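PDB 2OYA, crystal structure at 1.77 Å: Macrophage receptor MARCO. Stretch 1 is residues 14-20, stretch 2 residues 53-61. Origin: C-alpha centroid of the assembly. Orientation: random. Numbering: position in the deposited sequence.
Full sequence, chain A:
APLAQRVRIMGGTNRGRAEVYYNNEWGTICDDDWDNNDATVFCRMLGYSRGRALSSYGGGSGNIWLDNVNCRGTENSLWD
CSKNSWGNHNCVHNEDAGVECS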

# COMPACT_ATOMS: atom_id res chain seq x y z
N ASN A 14 -9.63 7.79 0.96
CA ASN A 14 -8.51 7.80 1.87
C ASN A 14 -7.24 7.78 1.01
O ASN A 14 -6.97 6.80 0.33
CB ASN A 14 -8.59 6.59 2.82
CG ASN A 14 -7.59 6.66 3.93
OD1 ASN A 14 -6.69 7.49 3.91
ND2 ASN A 14 -7.76 5.80 4.94
N ARG A 15 -6.50 8.89 1.02
CA ARG A 15 -5.42 9.10 0.06
C ARG A 15 -4.14 9.35 0.83
O ARG A 15 -4.13 10.13 1.79
CB ARG A 15 -5.78 10.31 -0.82
CG ARG A 15 -4.72 10.77 -1.79
CD ARG A 15 -5.21 12.02 -2.50
NE ARG A 15 -4.28 12.38 -3.57
CZ ARG A 15 -4.47 12.05 -4.84
NH1 ARG A 15 -5.57 11.40 -5.20
NH2 ARG A 15 -3.57 12.40 -5.74
N GLY A 16 -3.06 8.69 0.43
CA GLY A 16 -1.78 8.94 1.10
C GLY A 16 -0.74 7.92 0.70
O GLY A 16 -0.94 7.15 -0.25
N ARG A 17 0.39 7.93 1.41
CA ARG A 17 1.46 6.97 1.11
C ARG A 17 1.09 5.59 1.68
O ARG A 17 0.63 5.48 2.83
CB ARG A 17 2.79 7.47 1.69
CG ARG A 17 3.97 6.55 1.50
CD ARG A 17 5.25 7.21 2.07
NE ARG A 17 5.10 7.53 3.49
CZ ARG A 17 4.85 8.75 3.99
NH1 ARG A 17 4.73 9.82 3.21
NH2 ARG A 17 4.75 8.88 5.31
N ALA A 18 1.31 4.54 0.88
CA ALA A 18 1.06 3.16 1.31
C ALA A 18 2.23 2.65 2.16
O ALA A 18 3.38 2.61 1.69
CB ALA A 18 0.84 2.24 0.09
N GLU A 19 1.93 2.25 3.39
CA GLU A 19 2.97 1.67 4.27
C GLU A 19 2.61 0.27 4.73
O GLU A 19 1.44 -0.08 4.78
CB GLU A 19 3.29 2.60 5.45
CG GLU A 19 3.89 3.92 4.97
CD GLU A 19 4.42 4.81 6.08
OE1 GLU A 19 4.97 5.88 5.73
OE2 GLU A 19 4.33 4.43 7.27
N VAL A 20 3.64 -0.52 5.04
CA VAL A 20 3.47 -1.93 5.35
C VAL A 20 4.34 -2.24 6.58
O VAL A 20 5.41 -1.67 6.73
CB VAL A 20 3.83 -2.84 4.12
CG1 VAL A 20 5.30 -2.69 3.71
CG2 VAL A 20 3.50 -4.28 4.38
N ALA A 53 -3.53 3.58 -7.89
CA ALA A 53 -2.12 3.77 -7.62
C ALA A 53 -1.70 5.22 -7.83
O ALA A 53 -2.02 5.82 -8.85
CB ALA A 53 -1.28 2.86 -8.52
N LEU A 54 -0.97 5.74 -6.86
CA LEU A 54 -0.37 7.08 -6.97
C LEU A 54 1.14 6.90 -7.05
O LEU A 54 1.79 6.45 -6.09
CB LEU A 54 -0.77 7.98 -5.80
CG LEU A 54 -2.26 8.09 -5.48
CD1 LEU A 54 -2.46 8.92 -4.20
CD2 LEU A 54 -3.06 8.64 -6.65
N SER A 55 1.70 7.29 -8.19
CA SER A 55 3.14 7.12 -8.41
C SER A 55 3.90 8.22 -7.68
O SER A 55 3.45 9.36 -7.61
CB SER A 55 3.43 7.14 -9.91
OG SER A 55 4.83 7.05 -10.17
N SER A 56 5.05 7.87 -7.10
CA SER A 56 5.95 8.85 -6.48
C SER A 56 5.24 9.81 -5.52
O SER A 56 5.43 11.03 -5.55
CB SER A 56 6.77 9.57 -7.57
OG SER A 56 7.57 8.61 -8.27
N TYR A 57 4.40 9.22 -4.67
CA TYR A 57 3.74 10.01 -3.65
C TYR A 57 4.81 10.60 -2.74
O TYR A 57 4.73 11.77 -2.32
CB TYR A 57 2.78 9.12 -2.84
CG TYR A 57 1.90 9.93 -1.96
CD1 TYR A 57 0.63 10.31 -2.40
CD2 TYR A 57 2.33 10.35 -0.69
CE1 TYR A 57 -0.19 11.09 -1.60
CE2 TYR A 57 1.50 11.13 0.12
CZ TYR A 57 0.25 11.49 -0.34
OH TYR A 57 -0.59 12.25 0.45
N GLY A 58 5.81 9.77 -2.44
CA GLY A 58 6.97 10.15 -1.65
C GLY A 58 6.71 10.34 -0.17
O GLY A 58 5.60 10.06 0.37
N GLY A 59 7.76 10.83 0.51
CA GLY A 59 7.61 11.33 1.86
C GLY A 59 7.85 10.38 3.02
O GLY A 59 7.78 10.80 4.17
N GLY A 60 8.10 9.10 2.74
CA GLY A 60 8.35 8.13 3.80
C GLY A 60 9.79 8.17 4.31
O GLY A 60 10.61 8.98 3.86
N SER A 61 10.08 7.31 5.28
CA SER A 61 11.44 7.20 5.82
C SER A 61 11.64 5.78 6.31
O SER A 61 10.70 4.97 6.27
CB SER A 61 11.67 8.19 6.96
OG SER A 61 10.86 7.88 8.10
O HOH W 1 -2.54 13.72 -1.40
O HOH W 2 7.54 6.21 6.59

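This is a small, mostly polar contact in which two arginines and a tyrosine fit a strand-and-corner segment against a glycine-rich loop, held by one direct hydrogen bond, two bridging waters and close van der Waals packing. The segments do not pair as strands: the backbones come nearest at Arg-17 and Tyr-57, whose CA atoms lie 6.1 Å apart, and no backbone-to-backbone hydrogen bond joins them. Side chains therefore do the joining, over 372 Å² of buried surface counted on both sides.

Arg-17 is the centre of the arrangement. Its CA-to-CB bond points sideways, yet an extended start (chi1 and chi2 both t) followed by a bend at chi3 (p) brings the guanidinium to the loop. There NH1 donates to the backbone carbonyl O of Gly-58 at 3.0 Å, with the acceptor near the guanidinium plane, where an N-H can point at it. One face of the same group lies against the loop backbone, with NH1 3.2 Å from C of Gly-59 and NE 3.3 Å from CA of Gly-60. Glu-19 holds the group from within its own stretch: its OE1 accepts from Arg-17 NE at 2.8 Å and from Arg-17 NH2 at 3.0 Å, a salt bridge that leaves NH1 for the loop.

Gly-59 and Gly-60 make this close approach possible. At Gly-59 an ideal CB would sit 2.8 Å from Arg-17 NH1, a clash, and the backbone angles call for glycine on their own account. At Gly-60 a CB would point toward the other stretch and come within a tight 3.0 Å of Arg-17 NE. Gly-58 differs: its positive phi favours glycine, but a CB there would meet nothing across the contact. The rule to read here is that a guanidinium face can lie this close to a backbone where no CB stands in its way.

Tyr-57 points toward stretch 1 and lays one ring face against the backbone at the corner. CA of Gly-16 is 3.6 Å from Tyr-57 CZ, and N of Arg-17 is 3.6 Å from Tyr-57 CE2; the aliphatic base of Arg-17 adds to the packing, its CB 3.8 Å from Tyr-57 CD2.

Beyond the ring, Arg-15 extends with chi1 to chi3 all t and sets a guanidinium face over Leu-54, Arg-15 CZ to Leu-54 CD1 being 3.8 Å. Its NE donates to water 1 at 3.1 Å, and that water also hydrogen-bonds Tyr-57 OH at 3.1 Å. Water 2 makes a second bridge, hydrogen-bonded to Glu-19 OE1 at 2.7 Å and accepting from Ser-61 N at 3.1 Å.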